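Local coordinates for 5' nucleotidase family protein (Staphylococcus aureus subsp. aureus, PDB 4Q7F) that belongs to the 5'-nucleotidase family, joining a calcineurin-like domain with a manganese and a magnesium site to a C-terminal domain, at residues A[345-350]-A[360-365]; A[434-439]-A[519-524]. All blocks are in the same frame, centred on the assembly; numbering follows the deposited sequence.

Contact 1 (A[345-350]-A[360-365])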
loop_
_atom_site.group_PDB
_atom_site.type_symbol
_atom_site.label_atom_id
_atom_site.label_comp_id
_atom_site.label_asym_id
_atom_site.label_seq_id
_atom_site.Cartn_x
_atom_site.Cartn_y
_atom_site.Cartn_z
ATOM N N ASN A 345 15.128 -16.409 9.513
ATOM C CA ASN A 345 16.416 -16.433 10.162
ATOM C C ASN A 345 17.442 -15.781 9.249
ATOM O O ASN A 345 18.225 -14.955 9.683
ATOM C CB ASN A 345 16.859 -17.840 10.455
ATOM C CG ASN A 345 18.147 -17.867 11.216
ATOM O OD1 ASN A 345 18.207 -17.399 12.353
ATOM N ND2 ASN A 345 19.195 -18.398 10.598
ATOM N N PHE A 346 17.395 -16.149 7.973
ATOM C CA PHE A 346 18.278 -15.586 6.970
ATOM C C PHE A 346 18.137 -14.072 6.834
ATOM O O PHE A 346 19.140 -13.371 6.784
ATOM C CB PHE A 346 18.022 -16.254 5.629
ATOM C CG PHE A 346 18.437 -15.434 4.449
ATOM C CD1 PHE A 346 19.764 -15.303 4.109
ATOM C CD2 PHE A 346 17.487 -14.803 3.673
ATOM C CE1 PHE A 346 20.137 -14.541 3.017
ATOM C CE2 PHE A 346 17.850 -14.047 2.576
ATOM C CZ PHE A 346 19.183 -13.917 2.246
HETATM N N MSE A 347 16.902 -13.574 6.739
HETATM C CA MSE A 347 16.672 -12.142 6.562
HETATM C C MSE A 347 17.189 -11.399 7.758
HETATM O O MSE A 347 17.904 -10.420 7.610
HETATM C CB MSE A 347 15.199 -11.807 6.318
HETATM C CG MSE A 347 14.755 -12.221 4.905
HETATM SE SE MSE A 347 13.052 -11.348 4.448
HETATM C CE MSE A 347 11.890 -12.324 5.709
ATOM N N ASN A 348 16.818 -11.841 8.954
ATOM C CA ASN A 348 17.310 -11.201 10.173
ATOM C C ASN A 348 18.845 -11.236 10.298
ATOM O O ASN A 348 19.451 -10.252 10.703
ATOM C CB ASN A 348 16.624 -11.780 11.404
ATOM C CG ASN A 348 15.278 -11.128 11.668
ATOM O OD1 ASN A 348 15.205 -9.922 11.952
ATOM N ND2 ASN A 348 14.214 -11.913 11.614
ATOM N N TYR A 349 19.461 -12.348 9.908
ATOM C CA TYR A 349 20.894 -12.446 9.942
ATOM C C TYR A 349 21.518 -11.413 9.003
ATOM O O TYR A 349 22.474 -10.737 9.384
ATOM C CB TYR A 349 21.391 -13.849 9.610
ATOM C CG TYR A 349 22.904 -13.924 9.697
ATOM C CD1 TYR A 349 23.547 -13.902 10.929
ATOM C CD2 TYR A 349 23.689 -13.982 8.551
ATOM C CE1 TYR A 349 24.924 -13.944 11.017
ATOM C CE2 TYR A 349 25.071 -14.028 8.631
ATOM C CZ TYR A 349 25.679 -14.017 9.866
ATOM O OH TYR A 349 27.047 -14.060 9.952
ATOM N N ALA A 350 20.965 -11.253 7.795
ATOM C CA ALA A 350 21.515 -10.271 6.862
ATOM C C ALA A 350 21.466 -8.863 7.458
ATOM O O ALA A 350 22.399 -8.080 7.307
ATOM C CB ALA A 350 20.789 -10.319 5.522
ATOM N N ALA A 360 17.451 -7.197 15.378
ATOM C CA ALA A 360 16.903 -6.819 14.072
ATOM C C ALA A 360 15.501 -7.399 13.963
ATOM O O ALA A 360 15.110 -8.252 14.769
ATOM C CB ALA A 360 17.781 -7.312 12.949
ATOM N N CYS A 361 14.729 -6.915 12.996
ATOM C CA CYS A 361 13.415 -7.455 12.764
ATOM C C CYS A 361 12.973 -7.155 11.348
ATOM O O CYS A 361 13.498 -6.239 10.714
ATOM C CB CYS A 361 12.395 -6.906 13.736
ATOM S SG CYS A 361 12.011 -5.155 13.509
ATOM N N THR A 362 12.074 -8.005 10.862
ATOM C CA THR A 362 11.420 -7.828 9.551
ATOM C C THR A 362 10.078 -8.525 9.536
ATOM O O THR A 362 9.853 -9.510 10.252
ATOM C CB THR A 362 12.263 -8.326 8.382
ATOM O OG1 THR A 362 11.631 -7.953 7.140
ATOM C CG2 THR A 362 12.467 -9.825 8.458
ATOM N N ALA A 363 9.169 -7.983 8.739
ATOM C CA ALA A 363 7.873 -8.593 8.558
ATOM C C ALA A 363 8.056 -9.645 7.479
ATOM O O ALA A 363 9.081 -9.651 6.786
ATOM C CB ALA A 363 6.851 -7.554 8.120
ATOM N N LEU A 364 7.128 -10.594 7.411
ATOM C CA LEU A 364 7.100 -11.541 6.304
ATOM C C LEU A 364 6.013 -10.956 5.383
ATOM O O LEU A 364 4.816 -10.932 5.732
ATOM C CB LEU A 364 6.723 -12.944 6.751
ATOM C CG LEU A 364 6.695 -13.967 5.610
ATOM C CD1 LEU A 364 8.097 -14.212 5.072
ATOM C CD2 LEU A 364 6.069 -15.256 6.095
ATOM N N PHE A 365 6.423 -10.454 4.233
ATOM C CA PHE A 365 5.463 -9.836 3.305
ATOM C C PHE A 365 4.550 -10.867 2.576
ATOM O O PHE A 365 4.887 -12.040 2.437
ATOM C CB PHE A 365 6.182 -8.852 2.368
ATOM C CG PHE A 365 6.898 -7.742 3.108
ATOM C CD1 PHE A 365 6.174 -6.756 3.777
ATOM C CD2 PHE A 365 8.287 -7.681 3.147
ATOM C CE1 PHE A 365 6.818 -5.734 4.464
ATOM C CE2 PHE A 365 8.938 -6.661 3.846
ATOM C CZ PHE A 365 8.204 -5.689 4.504
#
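N348 and A360 mark the closest backbone approach between helix 342-355 and strand 359-363, with their CA atoms 5.9 Å apart. The axes of the two short segments pass 7.6 Å from each other, and their directions differ by 134°. This is α/β packing in the C-terminal domain: the chain leaves the helix, turns within a few residues and returns as a strand of a mixed five-stranded sheet, on which the helix lies. No hydrogen bond joins the two segments, so the contact rests on packing of side chains against each other and against the strand's backbone. A360, with only a methyl group turned to the helix, suits the place where the backbones come so near. The amide of N348 settles over the peptide that links A360 to C361. Its OD1 stands above that group's face, 3.2 Å from A360 C, a nonbonded approach. The other end of the amide is hydrogen-bonded: ND2 donates to I436 O on the neighbouring strand and to T344 O in its own helix. An asparagine can thus span helix and sheet with a short, flat group. T362 turns its CB to the helix, whereas C361 turns its CB away, and its side chain touches D435 and Y437, as alternation along a strand requires. With OG1 of T362 anti to the backbone N (chi1 -172°), CG2 takes the crowded position between N and the carbonyl carbon and becomes the branch that meets the helix. M347, present as selenomethionine, crosses T362 at about a right angle; its flexible apolar chain bends at chi3 (-69°), which places CE 3.8 Å from T362 CG2. The same CE lies 4.3 Å from L364 CD1 and 4.0 Å from A363 O.

Contact 2 (A[434-439]-A[519-524]); sequences YDIYGG and QVVDFK
G439 and V520 are tied by a nearly straight backbone hydrogen bond, G439 N to V520 O at 2.9 Å and 167°. The bond lies at a partly exposed end, where the chain passes from strand 435-438, an edge of the five-stranded sheet, toward a second sheet that contains strand 522-526. G439 has a positive phi of 94°, at which a side chain would press on the preceding carbonyl, so glycine suits the turn. Beside it, G438 CA comes within 3.3 Å of the same V520 O in a CA-H...O contact. The tight, buried part is apolar. The side chains of I436 and V521 cross obliquely, bringing I436 CG2 to 3.6 Å from V521 CG1. That branch of V521 is anti to its backbone N (chi1 -179°), and it also lies at the edge of the F523 ring, in its plane. I436 CG2 touches the ring too, 3.8 Å from CE1. Y434 meets F523 tip to tip, while its OH hydrogen-bonds to R337 O. Toward exposed D522 the backbones do not pair directly, and one water bridges them: it donates to Y437 O at 2.7 Å and accepts from D522 N at 2.8 Å. The contact thus depends mainly on apolar packing, with one direct and one water-mediated backbone link.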
loop_
_atom_site.group_PDB
_atom_site.type_symbol
_atom_site.label_atom_id
_atom_site.label_comp_id
_atom_site.label_asym_id
_atom_site.label_seq_id
_atom_site.Cartn_x
_atom_site.Cartn_y
_atom_site.Cartn_z
ATOM N N TYR A 434 3.241 -7.746 11.346
ATOM C CA TYR A 434 3.813 -8.691 12.290
ATOM C C TYR A 434 5.304 -8.809 12.031
ATOM O O TYR A 434 5.718 -9.102 10.918
ATOM C CB TYR A 434 3.186 -10.075 12.148
ATOM C CG TYR A 434 3.874 -11.125 13.026
ATOM C CD1 TYR A 434 3.763 -11.087 14.400
ATOM C CD2 TYR A 434 4.602 -12.161 12.457
ATOM C CE1 TYR A 434 4.389 -12.031 15.184
ATOM C CE2 TYR A 434 5.212 -13.124 13.227
ATOM C CZ TYR A 434 5.112 -13.056 14.590
ATOM O OH TYR A 434 5.706 -14.053 15.333
ATOM N N ASP A 435 6.115 -8.655 13.064
ATOM C CA ASP A 435 7.572 -8.740 12.874
ATOM C C ASP A 435 8.138 -9.928 13.565
ATOM O O ASP A 435 7.659 -10.341 14.655
ATOM C CB ASP A 435 8.294 -7.479 13.374
ATOM C CG ASP A 435 8.116 -6.274 12.461
ATOM O OD1 ASP A 435 7.898 -6.452 11.250
ATOM O OD2 ASP A 435 8.260 -5.120 12.949
ATOM N N ILE A 436 9.150 -10.492 12.905
ATOM C CA ILE A 436 9.942 -11.576 13.451
ATOM C C ILE A 436 11.287 -10.960 13.832
ATOM O O ILE A 436 11.928 -10.288 13.022
ATOM C CB ILE A 436 10.169 -12.734 12.452
ATOM C CG1 ILE A 436 8.844 -13.373 12.017
ATOM C CG2 ILE A 436 11.081 -13.780 13.066
ATOM C CD1 ILE A 436 8.156 -12.703 10.847
ATOM N N TYR A 437 11.727 -11.201 15.068
ATOM C CA TYR A 437 12.950 -10.593 15.577
ATOM C C TYR A 437 14.136 -11.535 15.640
ATOM O O TYR A 437 13.998 -12.727 15.883
ATOM C CB TYR A 437 12.707 -10.031 16.995
ATOM C CG TYR A 437 11.615 -8.987 17.052
ATOM C CD1 TYR A 437 10.275 -9.353 17.041
ATOM C CD2 TYR A 437 11.929 -7.628 17.171
ATOM C CE1 TYR A 437 9.267 -8.400 17.096
ATOM C CE2 TYR A 437 10.932 -6.670 17.209
ATOM C CZ TYR A 437 9.611 -7.062 17.171
ATOM O OH TYR A 437 8.652 -6.117 17.238
ATOM N N GLY A 438 15.308 -10.968 15.427
ATOM C CA GLY A 438 16.569 -11.703 15.510
ATOM C C GLY A 438 17.509 -11.061 16.517
ATOM O O GLY A 438 17.528 -9.822 16.704
ATOM N N GLY A 439 18.304 -11.896 17.182
ATOM C CA GLY A 439 19.242 -11.396 18.146
ATOM C C GLY A 439 18.662 -11.419 19.534
ATOM O O GLY A 439 19.396 -11.270 20.500
ATOM N N GLN A 519 22.052 -19.285 13.847
ATOM C CA GLN A 519 20.675 -19.181 14.287
ATOM C C GLN A 519 20.481 -17.936 15.151
ATOM O O GLN A 519 20.873 -17.907 16.314
ATOM C CB GLN A 519 20.229 -20.438 15.043
ATOM C CG GLN A 519 18.707 -20.538 15.183
ATOM C CD GLN A 519 17.998 -20.688 13.830
ATOM O OE1 GLN A 519 18.517 -21.335 12.904
ATOM N NE2 GLN A 519 16.804 -20.104 13.715
ATOM N N VAL A 520 19.874 -16.915 14.568
ATOM C CA VAL A 520 19.606 -15.655 15.266
ATOM C C VAL A 520 18.127 -15.476 15.638
ATOM O O VAL A 520 17.801 -14.634 16.471
ATOM C CB VAL A 520 20.097 -14.442 14.455
ATOM C CG1 VAL A 520 21.608 -14.526 14.264
ATOM C CG2 VAL A 520 19.371 -14.335 13.114
ATOM N N VAL A 521 17.256 -16.291 15.043
ATOM C CA VAL A 521 15.810 -16.264 15.325
ATOM C C VAL A 521 15.525 -17.483 16.175
ATOM O O VAL A 521 15.771 -18.623 15.768
ATOM C CB VAL A 521 14.950 -16.245 14.052
ATOM C CG1 VAL A 521 13.465 -16.189 14.401
ATOM C CG2 VAL A 521 15.304 -15.047 13.194
ATOM N N ASP A 522 15.030 -17.221 17.372
ATOM C CA ASP A 522 14.770 -18.251 18.320
ATOM C C ASP A 522 13.642 -17.756 19.219
ATOM O O ASP A 522 13.866 -16.948 20.118
ATOM C CB ASP A 522 16.056 -18.480 19.103
ATOM C CG ASP A 522 15.915 -19.527 20.176
ATOM O OD1 ASP A 522 14.870 -20.180 20.240
ATOM O OD2 ASP A 522 16.869 -19.686 20.946
ATOM N N PHE A 523 12.425 -18.215 18.943
ATOM C CA PHE A 523 11.251 -17.791 19.701
ATOM C C PHE A 523 10.196 -18.876 19.661
ATOM O O PHE A 523 10.299 -19.815 18.885
ATOM C CB PHE A 523 10.675 -16.479 19.154
ATOM C CG PHE A 523 10.036 -16.598 17.796
ATOM C CD1 PHE A 523 10.807 -16.604 16.641
ATOM C CD2 PHE A 523 8.647 -16.681 17.670
ATOM C CE1 PHE A 523 10.208 -16.702 15.386
ATOM C CE2 PHE A 523 8.041 -16.783 16.424
ATOM C CZ PHE A 523 8.823 -16.797 15.282
ATOM N N LYS A 524 9.179 -18.720 20.489
ATOM C CA LYS A 524 8.119 -19.697 20.609
ATOM C C LYS A 524 6.833 -18.976 20.787
ATOM O O LYS A 524 6.792 -17.946 21.469
ATOM C CB LYS A 524 8.301 -20.536 21.889
ATOM C CG LYS A 524 9.662 -21.139 22.057
ATOM C CD LYS A 524 9.777 -21.816 23.415
ATOM C CE LYS A 524 11.210 -22.153 23.715
ATOM N NZ LYS A 524 11.327 -22.744 25.085
HETATM O O HOH W 1 14.094 -14.632 17.799
#

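Overall arrangement
Contact 1 and contact 2 lie with their centres 8 Å apart and share a sheet, since strands 359-363 and 435-438 are antiparallel neighbours in it. A360 O and G438 N, 2.8 Å apart, probably form one of their backbone hydrogen bonds; T362 pairs with I436. A second link runs from the helix: N345 OD1 lies 2.8 Å from V520 N and also accepts from V521 N, so helix 342-355 reaches both contacts. They differ toward the ligand pocket. In contact 1, F365 touches the bound (2R,3S,5R)-5-(6-amino-9H-purin-9-yl)-tetrahydro-2-(hydroxymethyl)furan-3-ol (3D1) and the A363 side chain is about 6 Å from it, whereas in contact 2 the Y434 side chain remains about 11 Å away.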